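PDB 2YXL: 450aa long hypothetical fmu protein from Pyrococcus horikoshii, which probably methylates carbon 5 of cytosine in RNA, using S-adenosyl-L-methionine as methyl donor. Local coordinates for residues Val243-Leu255 and Met429-Tyr443. Residues are numbered along the deposited sequence; the frame is centred on the assembly and turned at random.
Sequences VQEEASAVASIVL and MRAWPHRHSTIGFFY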
ATOM      1  N   VAL A 243       7.551  -4.694  -7.874  1.00 38.75           N
ATOM      2  CA  VAL A 243       6.563  -3.651  -7.582  1.00 38.85           C
ATOM      3  C   VAL A 243       7.091  -2.709  -6.503  1.00 38.82           C
ATOM      4  O   VAL A 243       7.342  -3.125  -5.376  1.00 39.09           O
ATOM      5  CB  VAL A 243       5.190  -4.240  -7.141  1.00 38.92           C
ATOM      6  CG1 VAL A 243       4.180  -3.127  -6.867  1.00 38.76           C
ATOM      7  CG2 VAL A 243       4.643  -5.191  -8.197  1.00 38.92           C
ATOM      8  N   GLN A 244       7.269  -1.442  -6.864  1.00 38.73           N
ATOM      9  CA  GLN A 244       7.727  -0.417  -5.931  1.00 38.58           C
ATOM     10  C   GLN A 244       7.278   0.961  -6.400  1.00 38.51           C
ATOM     11  O   GLN A 244       7.353   1.274  -7.588  1.00 38.21           O
ATOM     12  CB  GLN A 244       9.259  -0.445  -5.782  1.00 38.48           C
ATOM     13  CG  GLN A 244       9.797   0.569  -4.777  1.00 38.26           C
ATOM     14  CD  GLN A 244      11.301   0.493  -4.567  1.00 38.83           C
ATOM     15  OE1 GLN A 244      12.088   0.698  -5.497  1.00 39.26           O
ATOM     16  NE2 GLN A 244      11.709   0.226  -3.329  1.00 38.86           N
ATOM     17  N   GLU A 245       6.824   1.777  -5.453  1.00 38.59           N
ATOM     18  CA  GLU A 245       6.457   3.162  -5.722  1.00 38.83           C
ATOM     19  C   GLU A 245       7.693   4.009  -5.979  1.00 38.77           C
ATOM     20  O   GLU A 245       8.778   3.704  -5.477  1.00 38.92           O
ATOM     21  CB  GLU A 245       5.656   3.752  -4.557  1.00 38.98           C
ATOM     22  CG  GLU A 245       4.325   3.058  -4.269  1.00 39.85           C
ATOM     23  CD  GLU A 245       3.305   3.189  -5.401  1.00 41.66           C
ATOM     24  OE1 GLU A 245       3.448   4.076  -6.275  1.00 41.91           O
ATOM     25  OE2 GLU A 245       2.344   2.394  -5.411  1.00 42.68           O
ATOM     26  N   GLU A 246       7.521   5.071  -6.765  1.00 38.61           N
ATOM     27  CA  GLU A 246       8.609   5.996  -7.077  1.00 38.37           C
ATOM     28  C   GLU A 246       9.265   6.548  -5.803  1.00 38.09           C
ATOM     29  O   GLU A 246      10.492   6.570  -5.692  1.00 38.18           O
ATOM     30  CB  GLU A 246       8.110   7.136  -7.973  1.00 38.25           C
ATOM     31  CG  GLU A 246       9.213   8.038  -8.515  1.00 37.92           C
ATOM     32  CD  GLU A 246       8.671   9.293  -9.170  1.00 38.53           C
ATOM     33  OE1 GLU A 246       8.637   9.347 -10.419  1.00 40.29           O
ATOM     34  OE2 GLU A 246       8.261  10.222  -8.446  1.00 38.49           O
ATOM     35  N   ALA A 247       8.437   6.976  -4.852  1.00 37.77           N
ATOM     36  CA  ALA A 247       8.908   7.521  -3.577  1.00 37.64           C
ATOM     37  C   ALA A 247       9.814   6.550  -2.809  1.00 37.65           C
ATOM     38  O   ALA A 247      10.816   6.956  -2.219  1.00 37.40           O
ATOM     39  CB  ALA A 247       7.729   7.954  -2.717  1.00 37.36           C
ATOM     40  N   SER A 248       9.460   5.267  -2.836  1.00 37.72           N
ATOM     41  CA  SER A 248      10.253   4.229  -2.188  1.00 37.99           C
ATOM     42  C   SER A 248      11.606   4.004  -2.862  1.00 38.15           C
ATOM     43  O   SER A 248      12.597   3.716  -2.188  1.00 38.37           O
ATOM     44  CB  SER A 248       9.471   2.921  -2.133  1.00 37.99           C
ATOM     45  OG  SER A 248       8.334   3.046  -1.295  1.00 38.28           O
ATOM     46  N   ALA A 249      11.642   4.138  -4.186  1.00 38.29           N
ATOM     47  CA  ALA A 249      12.885   3.998  -4.951  1.00 38.34           C
ATOM     48  C   ALA A 249      13.871   5.131  -4.668  1.00 38.42           C
ATOM     49  O   ALA A 249      15.082   4.908  -4.637  1.00 38.46           O
ATOM     50  CB  ALA A 249      12.588   3.926  -6.430  1.00 38.35           C
ATOM     51  N   VAL A 250      13.342   6.340  -4.474  1.00 38.44           N
ATOM     52  CA  VAL A 250      14.142   7.523  -4.151  1.00 38.38           C
ATOM     53  C   VAL A 250      14.882   7.350  -2.817  1.00 38.41           C
ATOM     54  O   VAL A 250      16.047   7.742  -2.690  1.00 38.47           O
ATOM     55  CB  VAL A 250      13.260   8.807  -4.128  1.00 38.44           C
ATOM     56  CG1 VAL A 250      14.012   9.996  -3.524  1.00 38.25           C
ATOM     57  CG2 VAL A 250      12.764   9.144  -5.530  1.00 38.24           C
ATOM     58  N   ALA A 251      14.202   6.748  -1.841  1.00 38.40           N
ATOM     59  CA  ALA A 251      14.771   6.492  -0.515  1.00 38.49           C
ATOM     60  C   ALA A 251      16.170   5.880  -0.580  1.00 38.59           C
ATOM     61  O   ALA A 251      17.122   6.463  -0.058  1.00 38.75           O
ATOM     62  CB  ALA A 251      13.834   5.614   0.313  1.00 38.35           C
ATOM     63  N   SER A 252      16.297   4.729  -1.241  1.00 38.66           N
ATOM     64  CA  SER A 252      17.588   4.045  -1.368  1.00 38.75           C
ATOM     65  C   SER A 252      18.642   4.887  -2.081  1.00 38.87           C
ATOM     66  O   SER A 252      19.814   4.855  -1.710  1.00 38.89           O
ATOM     67  CB  SER A 252      17.433   2.697  -2.073  1.00 38.67           C
ATOM     68  OG  SER A 252      16.719   1.778  -1.266  1.00 39.01           O
ATOM     69  N   ILE A 253      18.224   5.635  -3.102  1.00 39.00           N
ATOM     70  CA  ILE A 253      19.142   6.490  -3.860  1.00 39.15           C
ATOM     71  C   ILE A 253      19.677   7.629  -2.985  1.00 39.07           C
ATOM     72  O   ILE A 253      20.853   7.978  -3.065  1.00 38.87           O
ATOM     73  CB  ILE A 253      18.488   7.027  -5.171  1.00 39.18           C
ATOM     74  CG1 ILE A 253      18.243   5.875  -6.149  1.00 39.45           C
ATOM     75  CG2 ILE A 253      19.364   8.097  -5.843  1.00 39.11           C
ATOM     76  CD1 ILE A 253      17.121   6.121  -7.150  1.00 39.67           C
ATOM     77  N   VAL A 254      18.807   8.183  -2.143  1.00 39.23           N
ATOM     78  CA  VAL A 254      19.172   9.269  -1.228  1.00 39.34           C
ATOM     79  C   VAL A 254      20.212   8.830  -0.182  1.00 39.33           C
ATOM     80  O   VAL A 254      21.217   9.518   0.015  1.00 39.29           O
ATOM     81  CB  VAL A 254      17.912   9.894  -0.562  1.00 39.43           C
ATOM     82  CG1 VAL A 254      18.273  10.713   0.682  1.00 39.54           C
ATOM     83  CG2 VAL A 254      17.160  10.755  -1.571  1.00 39.38           C
ATOM     84  N   LEU A 255      19.969   7.686   0.462  1.00 39.26           N
ATOM     85  CA  LEU A 255      20.905   7.104   1.429  1.00 39.30           C
ATOM     86  C   LEU A 255      22.272   6.891   0.777  1.00 39.40           C
ATOM     87  O   LEU A 255      23.321   7.095   1.411  1.00 39.12           O
ATOM     88  CB  LEU A 255      20.375   5.765   1.958  1.00 39.35           C
ATOM     89  CG  LEU A 255      20.568   5.339   3.426  1.00 39.73           C
ATOM     90  CD1 LEU A 255      20.675   3.819   3.522  1.00 40.02           C
ATOM     91  CD2 LEU A 255      21.753   5.990   4.142  1.00 38.80           C
ATOM     92  N   MET A 429      12.406  15.940   3.597  1.00 33.45           N
ATOM     93  CA  MET A 429      11.724  15.934   2.313  1.00 33.04           C
ATOM     94  C   MET A 429      10.415  15.160   2.387  1.00 32.98           C
ATOM     95  O   MET A 429      10.331  14.134   3.061  1.00 32.87           O
ATOM     96  CB  MET A 429      12.642  15.340   1.244  1.00 33.04           C
ATOM     97  CG  MET A 429      12.129  15.453  -0.183  1.00 32.53           C
ATOM     98  SD  MET A 429      13.416  15.109  -1.396  1.00 32.68           S
ATOM     99  CE  MET A 429      13.750  13.372  -1.098  1.00 32.28           C
ATOM    100  N   ARG A 430       9.398  15.669   1.696  1.00 32.92           N
ATOM    101  CA  ARG A 430       8.104  15.002   1.610  1.00 33.04           C
ATOM    102  C   ARG A 430       7.633  14.846   0.164  1.00 32.94           C
ATOM    103  O   ARG A 430       7.805  15.752  -0.658  1.00 33.06           O
ATOM    104  CB  ARG A 430       7.045  15.756   2.416  1.00 32.96           C
ATOM    105  CG  ARG A 430       7.073  15.483   3.908  1.00 33.31           C
ATOM    106  CD  ARG A 430       5.954  16.236   4.603  1.00 33.43           C
ATOM    107  NE  ARG A 430       5.773  15.810   5.987  1.00 34.65           N
ATOM    108  CZ  ARG A 430       4.740  15.101   6.438  1.00 35.64           C
ATOM    109  NH1 ARG A 430       3.768  14.723   5.614  1.00 36.31           N
ATOM    110  NH2 ARG A 430       4.672  14.773   7.723  1.00 35.61           N
ATOM    111  N   ALA A 431       7.054  13.686  -0.131  1.00 32.71           N
ATOM    112  CA  ALA A 431       6.347  13.452  -1.383  1.00 32.41           C
ATOM    113  C   ALA A 431       4.852  13.474  -1.103  1.00 32.35           C
ATOM    114  O   ALA A 431       4.403  13.053  -0.031  1.00 32.02           O
ATOM    115  CB  ALA A 431       6.755  12.119  -1.992  1.00 32.36           C
ATOM    116  N   TRP A 432       4.092  13.982  -2.067  1.00 32.31           N
ATOM    117  CA  TRP A 432       2.642  14.080  -1.954  1.00 32.24           C
ATOM    118  C   TRP A 432       1.962  13.563  -3.218  1.00 32.21           C
ATOM    119  O   TRP A 432       2.425  13.847  -4.327  1.00 32.52           O
ATOM    120  CB  TRP A 432       2.224  15.529  -1.706  1.00 32.20           C
ATOM    121  CG  TRP A 432       2.659  16.076  -0.383  1.00 32.26           C
ATOM    122  CD1 TRP A 432       3.748  16.866  -0.140  1.00 32.09           C
ATOM    123  CD2 TRP A 432       2.010  15.888   0.882  1.00 32.10           C
ATOM    124  NE1 TRP A 432       3.817  17.180   1.196  1.00 32.11           N
ATOM    125  CE2 TRP A 432       2.763  16.592   1.847  1.00 31.94           C
ATOM    126  CE3 TRP A 432       0.865  15.189   1.293  1.00 31.94           C
ATOM    127  CZ2 TRP A 432       2.412  16.620   3.201  1.00 32.09           C
ATOM    128  CZ3 TRP A 432       0.512  15.220   2.638  1.00 31.98           C
ATOM    129  CH2 TRP A 432       1.285  15.930   3.577  1.00 32.19           C
ATOM    130  N   PRO A 433       0.858  12.808  -3.059  1.00 32.25           N
ATOM    131  CA  PRO A 433       0.102  12.279  -4.202  1.00 32.22           C
ATOM    132  C   PRO A 433      -0.381  13.362  -5.168  1.00 32.27           C
ATOM    133  O   PRO A 433      -0.256  13.198  -6.380  1.00 32.28           O
ATOM    134  CB  PRO A 433      -1.093  11.577  -3.541  1.00 32.10           C
ATOM    135  CG  PRO A 433      -0.632  11.266  -2.157  1.00 32.03           C
ATOM    136  CD  PRO A 433       0.263  12.396  -1.772  1.00 32.14           C
ATOM    137  N   HIS A 434      -0.906  14.460  -4.628  1.00 32.49           N
ATOM    138  CA  HIS A 434      -1.479  15.535  -5.443  1.00 32.64           C
ATOM    139  C   HIS A 434      -0.428  16.443  -6.085  1.00 32.77           C
ATOM    140  O   HIS A 434      -0.733  17.168  -7.034  1.00 32.82           O
ATOM    141  CB  HIS A 434      -2.490  16.356  -4.628  1.00 32.61           C
ATOM    142  CG  HIS A 434      -1.889  17.088  -3.466  1.00 32.62           C
ATOM    143  ND1 HIS A 434      -1.335  16.441  -2.382  1.00 32.50           N
ATOM    144  CD2 HIS A 434      -1.769  18.413  -3.216  1.00 32.31           C
ATOM    145  CE1 HIS A 434      -0.890  17.336  -1.518  1.00 32.56           C
ATOM    146  NE2 HIS A 434      -1.142  18.540  -2.000  1.00 32.65           N
ATOM    147  N   ARG A 435       0.801  16.399  -5.572  1.00 32.95           N
ATOM    148  CA  ARG A 435       1.905  17.172  -6.150  1.00 33.15           C
ATOM    149  C   ARG A 435       2.798  16.337  -7.066  1.00 33.10           C
ATOM    150  O   ARG A 435       3.323  16.849  -8.050  1.00 33.06           O
ATOM    151  CB  ARG A 435       2.772  17.806  -5.057  1.00 33.20           C
ATOM    152  CG  ARG A 435       2.065  18.815  -4.167  1.00 33.84           C
ATOM    153  CD  ARG A 435       3.062  19.479  -3.234  1.00 34.76           C
ATOM    154  NE  ARG A 435       2.441  19.981  -2.009  1.00 35.79           N
ATOM    155  CZ  ARG A 435       3.112  20.413  -0.941  1.00 35.78           C
ATOM    156  NH1 ARG A 435       4.441  20.404  -0.928  1.00 35.03           N
ATOM    157  NH2 ARG A 435       2.451  20.850   0.123  1.00 35.76           N
ATOM    158  N   HIS A 436       2.972  15.057  -6.742  1.00 33.21           N
ATOM    159  CA  HIS A 436       4.025  14.257  -7.378  1.00 33.23           C
ATOM    160  C   HIS A 436       3.574  12.961  -8.048  1.00 33.08           C
ATOM    161  O   HIS A 436       4.381  12.293  -8.690  1.00 33.06           O
ATOM    162  CB  HIS A 436       5.140  13.952  -6.372  1.00 33.31           C
ATOM    163  CG  HIS A 436       5.695  15.166  -5.694  1.00 33.39           C
ATOM    164  ND1 HIS A 436       5.528  15.407  -4.348  1.00 33.64           N
ATOM    165  CD2 HIS A 436       6.415  16.205  -6.177  1.00 32.96           C
ATOM    166  CE1 HIS A 436       6.126  16.542  -4.028  1.00 33.54           C
ATOM    167  NE2 HIS A 436       6.671  17.046  -5.121  1.00 33.03           N
ATOM    168  N   SER A 437       2.299  12.609  -7.899  1.00 33.09           N
ATOM    169  CA  SER A 437       1.753  11.362  -8.460  1.00 33.25           C
ATOM    170  C   SER A 437       2.491  10.105  -7.984  1.00 33.12           C
ATOM    171  O   SER A 437       2.702   9.155  -8.744  1.00 33.35           O
ATOM    172  CB  SER A 437       1.699  11.419  -9.991  1.00 33.18           C
ATOM    173  OG  SER A 437       0.781  12.405 -10.416  1.00 33.74           O
ATOM    174  N   THR A 438       2.896  10.130  -6.721  1.00 32.91           N
ATOM    175  CA  THR A 438       3.414   8.955  -6.029  1.00 32.66           C
ATOM    176  C   THR A 438       2.754   8.950  -4.650  1.00 32.41           C
ATOM    177  O   THR A 438       1.996   9.866  -4.336  1.00 32.38           O
ATOM    178  CB  THR A 438       4.970   8.967  -5.959  1.00 32.74           C
ATOM    179  OG1 THR A 438       5.449   7.696  -5.503  1.00 32.56           O
ATOM    180  CG2 THR A 438       5.494  10.085  -5.050  1.00 32.60           C
ATOM    181  N   ILE A 439       3.012   7.924  -3.844  1.00 32.30           N
ATOM    182  CA  ILE A 439       2.477   7.859  -2.475  1.00 32.03           C
ATOM    183  C   ILE A 439       3.027   8.972  -1.576  1.00 32.10           C
ATOM    184  O   ILE A 439       4.114   9.495  -1.822  1.00 32.04           O
ATOM    185  CB  ILE A 439       2.762   6.489  -1.810  1.00 32.14           C
ATOM    186  CG1 ILE A 439       4.261   6.147  -1.892  1.00 31.83           C
ATOM    187  CG2 ILE A 439       1.884   5.400  -2.436  1.00 31.98           C
ATOM    188  CD1 ILE A 439       4.700   4.996  -1.001  1.00 31.65           C
ATOM    189  N   GLY A 440       2.264   9.334  -0.545  1.00 32.20           N
ATOM    190  CA  GLY A 440       2.744  10.242   0.501  1.00 32.11           C
ATOM    191  C   GLY A 440       3.940   9.620   1.201  1.00 32.08           C
ATOM    192  O   GLY A 440       3.891   8.460   1.611  1.00 32.34           O
ATOM    193  N   PHE A 441       5.019  10.380   1.330  1.00 31.90           N
ATOM    194  CA  PHE A 441       6.276   9.830   1.829  1.00 31.74           C
ATOM    195  C   PHE A 441       7.076  10.870   2.605  1.00 31.76           C
ATOM    196  O   PHE A 441       6.889  12.075   2.420  1.00 31.91           O
ATOM    197  CB  PHE A 441       7.103   9.308   0.655  1.00 31.53           C
ATOM    198  CG  PHE A 441       7.848   8.036   0.943  1.00 30.95           C
ATOM    199  CD1 PHE A 441       9.204   8.063   1.249  1.00 30.51           C
ATOM    200  CD2 PHE A 441       7.198   6.809   0.886  1.00 30.71           C
ATOM    201  CE1 PHE A 441       9.903   6.888   1.500  1.00 30.32           C
ATOM    202  CE2 PHE A 441       7.886   5.623   1.137  1.00 30.96           C
ATOM    203  CZ  PHE A 441       9.244   5.665   1.448  1.00 31.02           C
ATOM    204  N   PHE A 442       7.964  10.392   3.475  1.00 31.60           N
ATOM    205  CA  PHE A 442       8.802  11.266   4.286  1.00 31.32           C
ATOM    206  C   PHE A 442      10.238  10.770   4.308  1.00 31.28           C
ATOM    207  O   PHE A 442      10.483   9.567   4.383  1.00 31.04           O
ATOM    208  CB  PHE A 442       8.248  11.362   5.706  1.00 31.46           C
ATOM    209  CG  PHE A 442       9.050  12.258   6.613  1.00 31.61           C
ATOM    210  CD1 PHE A 442       8.953  13.644   6.509  1.00 31.21           C
ATOM    211  CD2 PHE A 442       9.895  11.714   7.576  1.00 31.44           C
ATOM    212  CE1 PHE A 442       9.683  14.470   7.343  1.00 31.38           C
ATOM    213  CE2 PHE A 442      10.631  12.534   8.418  1.00 31.72           C
ATOM    214  CZ  PHE A 442      10.527  13.916   8.299  1.00 31.81           C
ATOM    215  N   TYR A 443      11.175  11.714   4.239  1.00 31.33           N
ATOM    216  CA  TYR A 443      12.606  11.421   4.213  1.00 31.38           C
ATOM    217  C   TYR A 443      13.344  12.262   5.251  1.00 31.38           C
ATOM    218  O   TYR A 443      13.131  13.477   5.343  1.00 31.51           O
ATOM    219  CB  TYR A 443      13.203  11.730   2.831  1.00 31.54           C
ATOM    220  CG  TYR A 443      12.476  11.124   1.652  1.00 31.63           C
ATOM    221  CD1 TYR A 443      11.307  11.702   1.161  1.00 31.61           C
ATOM    222  CD2 TYR A 443      12.978   9.992   1.007  1.00 31.79           C
ATOM    223  CE1 TYR A 443      10.641  11.160   0.080  1.00 32.24           C
ATOM    224  CE2 TYR A 443      12.319   9.440  -0.083  1.00 31.79           C
ATOM    225  CZ  TYR A 443      11.151  10.033  -0.541  1.00 32.03           C
ATOM    226  OH  TYR A 443      10.478   9.503  -1.612  1.00 31.51           O
TER
HETATM  227  O   HOH W   1       4.749   5.883  -7.418  1.00 47.62           O
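The hydroxyl of Thr438 serves the first turn of helix 246-255, whose leading amides have no carbonyl a turn earlier to bond to. Ala247 N donates to Thr438 OG1 over 3.1 Å, with an N-H...O angle of 156°. A water, 2.7 Å from the same Thr438 OG1, accepts from Glu246 N and donates to Glu245 OE1, joining the N-cap residue to the loop. Threonine suits the place because it offers a hydroxyl and a methyl from one branch point: with OG1 anti to the backbone N (chi1 -169°) the hydroxyl faces the helix start, and CG2 rests against Ala247 CB. The second oxygen of Glu245 pairs with Lys348, and the bent aliphatic part of its chain lies across Ile439, with CG 3.8 Å from Ile439 CD1. Farther along, helix 246-255 packs on the hairpin of strands 429-431 and 441-447, running nearly parallel to residues 441-443, their axes 9.2 Å apart. This hairpin belongs to the mixed sheet of the Rossmann-like methyltransferase domain, with strand 441-447 antiparallel to 383-389. Tyr443 OH donates to Ala247 O over 2.6 Å, well to the side of the C=O direction (109° at the oxygen) and tilted from the carbonyl plane. The methyl of Ala247 is small enough to let Thr438, Phe441 and Tyr443 close in, sitting 3.7 Å from Phe441 CG. Ala247 O and Ser248 N lie over one face of the Phe441 ring. Met429 CE and Phe441 CD1 cover opposite faces of the Tyr443 ring, while Ala251 N meets its edge. A phenylalanine in place of Tyr443 would probably keep much of this ring packing but lose the hydroxyl's bond to Ala247 O, which Ala251 N grips weakly. Val250 CG1 and Val254 CG2 extend the apolar seam to Met429 CE. Phe441 also touches Lys273, predicted to bind S-adenosyl-L-methionine.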